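Local coordinates for adhesion and penetration protein autotransporter (PDB 3SYJ) that promotes bacterial adherence, invasion and cell-to-cell aggregation through its secreted passenger domain, which also carries a probable serine protease, at residues A[87-91]-A[528-532]; A[496-502]-A[539-545]. All blocks are in the same frame, centred on the assembly; numbering follows the deposited sequence.

Both contacts lie in the passenger domain, their centres about 19 Å apart and their nearest atoms about 6 Å apart, without touching. Along the chain the segments alternate: 87-91, 496-502, 528-532, 539-545. Contact 1 joins a loop of the protease part to the loop between strands 510-514 and 536-539 of the beta-helix, with 436 residues lying between the two segments. Contact 2 is internal to the beta-helix, where strand 499-502 pairs in parallel with strand 542-543 of the following coil. The loop holding 528-532 belongs to the chain that leads from one of those strands to the other, so contact 1 is one place where the protease part meets an excursion from the coils that contact 2 stacks.

Contact 1: residues A[87-91]-A[528-532]; sequences NNPDQ and INKLD
Asp90 OD1 is gripped by a water that donates to it at 2.6 Å and passes on to Asn529, accepting from ND2 at 3.1 Å; Arg491 adds a salt bridge to the same oxygen. The water is one polar link between the two segments and Arg491 is another, while their direct contacts are van der Waals. Leu531 supplies most of these. Its CD2 methyl abuts Pro89 CG end-on at 3.7 Å and also lies 3.4 Å from Asp90 OD1, so one methyl touches both the proline ring and the carboxylate. The Asn529 amide lies beside the same ring carbon, with OD1 3.8 Å from Pro89 CG and ND2 4.0 Å from Pro89 CB. Each segment presents an Asx turn running into a short 3-10 segment: Asn88 OD1 accepts from Asp90 N at 3.0 Å, and Asn529 OD1 accepts from Leu531 N. In Asn529, CG stands anti to the backbone N (chi1 -176°), which carries OD1 back to its own turn while ND2 remains for the water. The turns lie in a loop of the protease part and a loop of the beta-helix, so the contact packs protease against solenoid within one passenger domain. Asp532 OD1 makes a second salt bridge to Arg491, whose guanidinium therefore ties together acids from both segments, and Asp90 OD2 accepts from Asn494 N.

Contact 2: residues A[496-502]-A[539-545]; sequences DEGAMIV and YNGWFGE
Strands 499-502 and 542-543 run parallel, bridged at Met500-Trp542 and Ile501-Phe543, with Trp542 N giving to Ala499 O (2.7 Å), Ile501 N to Trp542 O and Gly544 N to Ile501 O. All three bonds are nearly straight, 165° to 177° at the hydrogen. Such pairing of successive coils is the defining arrangement of a beta-helix. Ile501 and Phe543 lie side by side on one face, CD1 3.9 Å from CE1. Tyr539 joins them there: with CG anti to the backbone N (chi1 179°), its ring has Gly541 N over the centre of one face and Phe543 CZ toward the rim of the other, while OH reaches Ile501 CG1 at 3.4 Å. Met500 and Trp542 share the other face, CG against CB at 3.9 Å. At the indole edge, a water accepts from Trp542 NE1 and donates to Glu497 OE1, which also forms a salt bridge with Arg625. Tyr539 OH donates a hydrogen bond to Trp542 O (2.8 Å), approaching from the face of the carbonyl plane opposite to Ile501 N. This buried hydroxyl is thus satisfied by a strand carbonyl held by two donors, and its bond, with both ring faces covered, probably limits the ring's rotation.

Contact 1: residues A[87-91]-A[528-532]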
ATOM      1  N   ASN A  87     -20.837 -40.467 -33.413  1.00 17.15           N
ATOM      2  CA  ASN A  87     -21.304 -39.928 -34.677  1.00 22.74           C
ATOM      3  C   ASN A  87     -21.121 -38.420 -34.831  1.00 19.16           C
ATOM      4  O   ASN A  87     -21.794 -37.792 -35.644  1.00 22.36           O
ATOM      5  CB  ASN A  87     -22.766 -40.334 -34.904  1.00 20.40           C
ATOM      6  CG  ASN A  87     -22.914 -41.826 -35.176  1.00 24.98           C
ATOM      7  OD1 ASN A  87     -22.089 -42.424 -35.871  1.00 23.86           O
ATOM      8  ND2 ASN A  87     -23.963 -42.433 -34.625  1.00 22.95           N
ATOM      9  N   ASN A  88     -20.209 -37.853 -34.047  1.00 16.30           N
ATOM     10  CA  ASN A  88     -19.870 -36.439 -34.145  1.00 18.94           C
ATOM     11  C   ASN A  88     -19.257 -36.182 -35.513  1.00 16.06           C
ATOM     12  O   ASN A  88     -18.151 -36.641 -35.781  1.00 18.34           O
ATOM     13  CB  ASN A  88     -18.884 -36.060 -33.026  1.00 16.91           C
ATOM     14  CG  ASN A  88     -18.430 -34.599 -33.091  1.00 18.65           C
ATOM     15  OD1 ASN A  88     -18.837 -33.834 -33.969  1.00 16.55           O
ATOM     16  ND2 ASN A  88     -17.573 -34.214 -32.153  1.00 14.03           N
ATOM     17  N   PRO A  89     -19.977 -35.464 -36.391  1.00 17.82           N
ATOM     18  CA  PRO A  89     -19.514 -35.222 -37.770  1.00 17.23           C
ATOM     19  C   PRO A  89     -18.170 -34.467 -37.866  1.00 15.99           C
ATOM     20  O   PRO A  89     -17.501 -34.568 -38.895  1.00 15.95           O
ATOM     21  CB  PRO A  89     -20.657 -34.398 -38.383  1.00 17.62           C
ATOM     22  CG  PRO A  89     -21.346 -33.779 -37.189  1.00 20.11           C
ATOM     23  CD  PRO A  89     -21.306 -34.872 -36.162  1.00 17.30           C
ATOM     24  N   ASP A  90     -17.778 -33.747 -36.815  1.00 17.20           N
ATOM     25  CA  ASP A  90     -16.472 -33.077 -36.789  1.00 16.19           C
ATOM     26  C   ASP A  90     -15.299 -34.043 -36.925  1.00 14.95           C
ATOM     27  O   ASP A  90     -14.181 -33.629 -37.232  1.00 11.73           O
ATOM     28  CB  ASP A  90     -16.300 -32.258 -35.504  1.00 13.74           C
ATOM     29  CG  ASP A  90     -17.214 -31.054 -35.460  1.00 16.64           C
ATOM     30  OD1 ASP A  90     -18.041 -30.923 -36.384  1.00 13.11           O
ATOM     31  OD2 ASP A  90     -17.118 -30.252 -34.506  1.00 18.13           O
ATOM     32  N   GLN A  91     -15.548 -35.325 -36.695  1.00 13.62           N
ATOM     33  CA  GLN A  91     -14.460 -36.299 -36.678  1.00 19.72           C
ATOM     34  C   GLN A  91     -14.013 -36.690 -38.074  1.00 19.51           C
ATOM     35  O   GLN A  91     -12.857 -37.060 -38.278  1.00 16.00           O
ATOM     36  CB  GLN A  91     -14.839 -37.554 -35.891  1.00 18.00           C
ATOM     37  CG  GLN A  91     -13.772 -38.642 -35.967  1.00 23.08           C
ATOM     38  CD  GLN A  91     -14.008 -39.785 -34.985  1.00 30.36           C
ATOM     39  OE1 GLN A  91     -15.157 -40.186 -34.739  1.00 22.42           O
ATOM     40  NE2 GLN A  91     -12.917 -40.319 -34.421  1.00 15.68           N
ATOM     41  N   ILE A 528     -28.996 -32.818 -43.485  1.00 21.36           N
ATOM     42  CA  ILE A 528     -28.837 -31.704 -42.576  1.00 20.31           C
ATOM     43  C   ILE A 528     -27.736 -32.018 -41.571  1.00 21.15           C
ATOM     44  O   ILE A 528     -27.749 -33.073 -40.937  1.00 19.26           O
ATOM     45  CB  ILE A 528     -30.169 -31.450 -41.848  1.00 19.13           C
ATOM     46  CG1 ILE A 528     -31.255 -31.109 -42.874  1.00 24.29           C
ATOM     47  CG2 ILE A 528     -30.035 -30.354 -40.820  1.00 19.15           C
ATOM     48  CD1 ILE A 528     -32.619 -30.892 -42.283  1.00 19.81           C
ATOM     49  N   ASN A 529     -26.764 -31.120 -41.452  1.00 20.91           N
ATOM     50  CA  ASN A 529     -25.808 -31.199 -40.353  1.00 20.45           C
ATOM     51  C   ASN A 529     -26.271 -30.283 -39.229  1.00 20.70           C
ATOM     52  O   ASN A 529     -26.028 -29.078 -39.247  1.00 21.78           O
ATOM     53  CB  ASN A 529     -24.394 -30.825 -40.800  1.00 23.32           C
ATOM     54  CG  ASN A 529     -23.365 -31.004 -39.690  1.00 21.38           C
ATOM     55  OD1 ASN A 529     -23.710 -31.077 -38.512  1.00 18.47           O
ATOM     56  ND2 ASN A 529     -22.096 -31.075 -40.068  1.00 22.18           N
ATOM     57  N   LYS A 530     -26.951 -30.877 -38.260  1.00 22.30           N
ATOM     58  CA  LYS A 530     -27.564 -30.159 -37.152  1.00 23.97           C
ATOM     59  C   LYS A 530     -26.607 -29.207 -36.448  1.00 20.36           C
ATOM     60  O   LYS A 530     -27.036 -28.195 -35.905  1.00 21.54           O
ATOM     61  CB  LYS A 530     -28.123 -31.162 -36.136  1.00 27.51           C
ATOM     62  CG  LYS A 530     -29.465 -30.761 -35.542  1.00 39.15           C
ATOM     63  CD  LYS A 530     -30.548 -30.746 -36.624  1.00 31.88           C
ATOM     64  CE  LYS A 530     -31.905 -30.307 -36.078  1.00 29.90           C
ATOM     65  NZ  LYS A 530     -32.559 -31.316 -35.185  1.00 29.40           N
ATOM     66  N   LEU A 531     -25.317 -29.541 -36.438  1.00 20.27           N
ATOM     67  CA  LEU A 531     -24.324 -28.715 -35.748  1.00 22.84           C
ATOM     68  C   LEU A 531     -24.266 -27.292 -36.305  1.00 21.70           C
ATOM     69  O   LEU A 531     -23.857 -26.366 -35.612  1.00 20.66           O
ATOM     70  CB  LEU A 531     -22.928 -29.350 -35.815  1.00 19.43           C
ATOM     71  CG  LEU A 531     -22.552 -30.371 -34.741  1.00 18.06           C
ATOM     72  CD1 LEU A 531     -23.478 -31.544 -34.815  1.00 17.92           C
ATOM     73  CD2 LEU A 531     -21.120 -30.837 -34.921  1.00 19.40           C
ATOM     74  N   ASP A 532     -24.679 -27.130 -37.560  1.00 24.37           N
ATOM     75  CA  ASP A 532     -24.605 -25.842 -38.246  1.00 23.15           C
ATOM     76  C   ASP A 532     -25.828 -24.964 -38.010  1.00 25.52           C
ATOM     77  O   ASP A 532     -25.883 -23.835 -38.493  1.00 25.18           O
ATOM     78  CB  ASP A 532     -24.423 -26.053 -39.751  1.00 22.66           C
ATOM     79  CG  ASP A 532     -23.074 -26.657 -40.095  1.00 23.18           C
ATOM     80  OD1 ASP A 532     -22.074 -26.278 -39.453  1.00 26.82           O
ATOM     81  OD2 ASP A 532     -23.005 -27.503 -41.009  1.00 24.81           O
TER
HETATM   82  O   HOH W   1     -19.277 -31.095 -38.712  1.00 16.62           O

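Contact 2: residues A[496-502]-A[539-545]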
ATOM      1  N   ASP A 496     -11.965 -33.058 -29.810  1.00 18.57           N
ATOM      2  CA  ASP A 496     -11.459 -33.251 -28.444  1.00 16.87           C
ATOM      3  C   ASP A 496     -10.417 -32.204 -28.048  1.00 17.27           C
ATOM      4  O   ASP A 496     -10.242 -31.208 -28.749  1.00 16.55           O
ATOM      5  CB  ASP A 496     -10.892 -34.667 -28.285  1.00 15.89           C
ATOM      6  CG  ASP A 496      -9.859 -35.005 -29.340  1.00 19.78           C
ATOM      7  OD1 ASP A 496      -9.007 -34.141 -29.627  1.00 15.86           O
ATOM      8  OD2 ASP A 496      -9.894 -36.134 -29.878  1.00 17.93           O
ATOM      9  N   GLU A 497      -9.727 -32.429 -26.929  1.00 17.20           N
ATOM     10  CA  GLU A 497      -8.760 -31.453 -26.422  1.00 15.51           C
ATOM     11  C   GLU A 497      -7.429 -31.471 -27.168  1.00 17.78           C
ATOM     12  O   GLU A 497      -6.565 -30.640 -26.915  1.00 19.78           O
ATOM     13  CB  GLU A 497      -8.547 -31.591 -24.913  1.00 16.62           C
ATOM     14  CG  GLU A 497      -8.653 -33.013 -24.400  1.00 33.69           C
ATOM     15  CD  GLU A 497      -8.456 -33.117 -22.895  1.00 39.50           C
ATOM     16  OE1 GLU A 497      -7.637 -32.353 -22.338  1.00 35.83           O
ATOM     17  OE2 GLU A 497      -9.121 -33.976 -22.275  1.00 34.65           O
ATOM     18  N   GLY A 498      -7.272 -32.407 -28.094  1.00 13.74           N
ATOM     19  CA  GLY A 498      -6.132 -32.400 -28.988  1.00 12.72           C
ATOM     20  C   GLY A 498      -6.132 -31.200 -29.925  1.00 18.43           C
ATOM     21  O   GLY A 498      -5.104 -30.848 -30.507  1.00 15.53           O
ATOM     22  N   ALA A 499      -7.287 -30.565 -30.088  1.00 17.45           N
ATOM     23  CA  ALA A 499      -7.376 -29.393 -30.950  1.00 13.34           C
ATOM     24  C   ALA A 499      -6.597 -28.219 -30.354  1.00 14.75           C
ATOM     25  O   ALA A 499      -6.863 -27.799 -29.230  1.00 15.01           O
ATOM     26  CB  ALA A 499      -8.824 -29.011 -31.165  1.00 11.36           C
ATOM     27  N   MET A 500      -5.639 -27.682 -31.105  1.00 14.55           N
ATOM     28  CA  MET A 500      -4.887 -26.517 -30.640  1.00 14.34           C
ATOM     29  C   MET A 500      -4.767 -25.444 -31.697  1.00 13.38           C
ATOM     30  O   MET A 500      -4.335 -25.699 -32.824  1.00 15.48           O
ATOM     31  CB  MET A 500      -3.497 -26.909 -30.148  1.00 14.03           C
ATOM     32  CG  MET A 500      -3.523 -27.807 -28.935  1.00 21.74           C
ATOM     33  SD  MET A 500      -1.903 -28.370 -28.386  1.00 25.86           S
ATOM     34  CE  MET A 500      -2.416 -29.673 -27.267  1.00 29.35           C
ATOM     35  N   ILE A 501      -5.158 -24.232 -31.327  1.00 14.85           N
ATOM     36  CA  ILE A 501      -4.928 -23.083 -32.182  1.00 14.09           C
ATOM     37  C   ILE A 501      -3.867 -22.208 -31.543  1.00 16.81           C
ATOM     38  O   ILE A 501      -4.031 -21.753 -30.412  1.00 18.89           O
ATOM     39  CB  ILE A 501      -6.212 -22.313 -32.435  1.00 15.12           C
ATOM     40  CG1 ILE A 501      -7.237 -23.263 -33.069  1.00 14.46           C
ATOM     41  CG2 ILE A 501      -5.940 -21.088 -33.315  1.00 13.59           C
ATOM     42  CD1 ILE A 501      -8.400 -22.564 -33.716  1.00 14.44           C
ATOM     43  N   VAL A 502      -2.768 -22.002 -32.265  1.00 15.61           N
ATOM     44  CA  VAL A 502      -1.608 -21.298 -31.720  1.00 23.39           C
ATOM     45  C   VAL A 502      -1.027 -20.292 -32.717  1.00 19.60           C
ATOM     46  O   VAL A 502      -1.442 -20.236 -33.876  1.00 19.85           O
ATOM     47  CB  VAL A 502      -0.482 -22.288 -31.294  1.00 19.40           C
ATOM     48  CG1 VAL A 502      -1.029 -23.357 -30.339  1.00 18.41           C
ATOM     49  CG2 VAL A 502       0.167 -22.931 -32.511  1.00 18.36           C
ATOM     50  N   TYR A 539     -15.945 -25.498 -28.361  1.00 12.21           N
ATOM     51  CA  TYR A 539     -14.579 -25.789 -28.736  1.00 13.69           C
ATOM     52  C   TYR A 539     -13.932 -26.552 -27.589  1.00 15.04           C
ATOM     53  O   TYR A 539     -13.768 -26.018 -26.497  1.00 12.45           O
ATOM     54  CB  TYR A 539     -13.819 -24.487 -29.015  1.00 12.19           C
ATOM     55  CG  TYR A 539     -12.370 -24.687 -29.402  1.00 16.79           C
ATOM     56  CD1 TYR A 539     -12.036 -25.284 -30.611  1.00 13.66           C
ATOM     57  CD2 TYR A 539     -11.333 -24.259 -28.569  1.00 14.74           C
ATOM     58  CE1 TYR A 539     -10.713 -25.468 -30.976  1.00 13.92           C
ATOM     59  CE2 TYR A 539     -10.003 -24.438 -28.926  1.00 11.69           C
ATOM     60  CZ  TYR A 539      -9.702 -25.043 -30.134  1.00 15.21           C
ATOM     61  OH  TYR A 539      -8.393 -25.240 -30.521  1.00 15.63           O
ATOM     62  N   ASN A 540     -13.572 -27.805 -27.843  1.00 15.51           N
ATOM     63  CA  ASN A 540     -13.013 -28.672 -26.811  1.00 13.70           C
ATOM     64  C   ASN A 540     -11.509 -28.496 -26.596  1.00 17.31           C
ATOM     65  O   ASN A 540     -10.933 -29.095 -25.682  1.00 17.26           O
ATOM     66  CB  ASN A 540     -13.279 -30.135 -27.166  1.00 18.18           C
ATOM     67  CG  ASN A 540     -14.743 -30.500 -27.083  1.00 18.01           C
ATOM     68  OD1 ASN A 540     -15.615 -29.710 -27.452  1.00 14.83           O
ATOM     69  ND2 ASN A 540     -15.024 -31.706 -26.594  1.00 18.56           N
ATOM     70  N   GLY A 541     -10.874 -27.681 -27.435  1.00 15.24           N
ATOM     71  CA  GLY A 541      -9.424 -27.614 -27.474  1.00 14.38           C
ATOM     72  C   GLY A 541      -8.771 -26.425 -26.791  1.00 19.61           C
ATOM     73  O   GLY A 541      -9.334 -25.826 -25.865  1.00 16.94           O
ATOM     74  N   TRP A 542      -7.566 -26.098 -27.263  1.00 16.13           N
ATOM     75  CA  TRP A 542      -6.743 -25.034 -26.697  1.00 16.86           C
ATOM     76  C   TRP A 542      -6.591 -23.819 -27.615  1.00 15.52           C
ATOM     77  O   TRP A 542      -6.533 -23.956 -28.841  1.00 16.37           O
ATOM     78  CB  TRP A 542      -5.344 -25.569 -26.347  1.00 14.84           C
ATOM     79  CG  TRP A 542      -5.309 -26.284 -25.043  1.00 18.69           C
ATOM     80  CD1 TRP A 542      -5.570 -27.606 -24.828  1.00 18.50           C
ATOM     81  CD2 TRP A 542      -5.013 -25.719 -23.764  1.00 15.92           C
ATOM     82  NE1 TRP A 542      -5.456 -27.898 -23.496  1.00 20.90           N
ATOM     83  CE2 TRP A 542      -5.114 -26.757 -22.817  1.00 18.08           C
ATOM     84  CE3 TRP A 542      -4.675 -24.436 -23.326  1.00 16.53           C
ATOM     85  CZ2 TRP A 542      -4.886 -26.555 -21.455  1.00 17.91           C
ATOM     86  CZ3 TRP A 542      -4.445 -24.232 -21.972  1.00 18.44           C
ATOM     87  CH2 TRP A 542      -4.556 -25.289 -21.052  1.00 19.73           C
ATOM     88  N   PHE A 543      -6.539 -22.639 -27.000  1.00 14.90           N
ATOM     89  CA  PHE A 543      -6.102 -21.407 -27.656  1.00 16.60           C
ATOM     90  C   PHE A 543      -4.804 -20.952 -27.012  1.00 17.38           C
ATOM     91  O   PHE A 543      -4.780 -20.590 -25.840  1.00 19.67           O
ATOM     92  CB  PHE A 543      -7.151 -20.305 -27.515  1.00 15.64           C
ATOM     93  CG  PHE A 543      -8.368 -20.522 -28.356  1.00 14.74           C
ATOM     94  CD1 PHE A 543      -8.313 -20.346 -29.727  1.00 15.48           C
ATOM     95  CD2 PHE A 543      -9.566 -20.903 -27.781  1.00 15.54           C
ATOM     96  CE1 PHE A 543      -9.428 -20.550 -30.512  1.00 16.84           C
ATOM     97  CE2 PHE A 543     -10.696 -21.106 -28.563  1.00 15.45           C
ATOM     98  CZ  PHE A 543     -10.627 -20.929 -29.930  1.00 14.53           C
ATOM     99  N   GLY A 544      -3.717 -20.988 -27.768  1.00 17.66           N
ATOM    100  CA  GLY A 544      -2.423 -20.629 -27.223  1.00 16.14           C
ATOM    101  C   GLY A 544      -1.566 -21.866 -27.065  1.00 21.78           C
ATOM    102  O   GLY A 544      -2.079 -22.975 -26.908  1.00 23.02           O
ATOM    103  N   GLU A 545      -0.256 -21.680 -27.115  1.00 23.89           N
ATOM    104  CA  GLU A 545       0.671 -22.790 -27.018  1.00 23.02           C
ATOM    105  C   GLU A 545       0.936 -23.125 -25.557  1.00 29.19           C
ATOM    106  O   GLU A 545       1.212 -22.237 -24.749  1.00 30.46           O
ATOM    107  CB  GLU A 545       1.976 -22.446 -27.731  1.00 24.10           C
ATOM    108  CG  GLU A 545       3.032 -23.529 -27.631  1.00 28.36           C
ATOM    109  CD  GLU A 545       2.584 -24.836 -28.258  1.00 28.51           C
ATOM    110  OE1 GLU A 545       2.396 -24.879 -29.494  1.00 22.89           O
ATOM    111  OE2 GLU A 545       2.421 -25.823 -27.510  1.00 33.58           O
TER
HETATM  112  O   HOH W   2      -6.218 -30.333 -22.517  1.00 30.26           O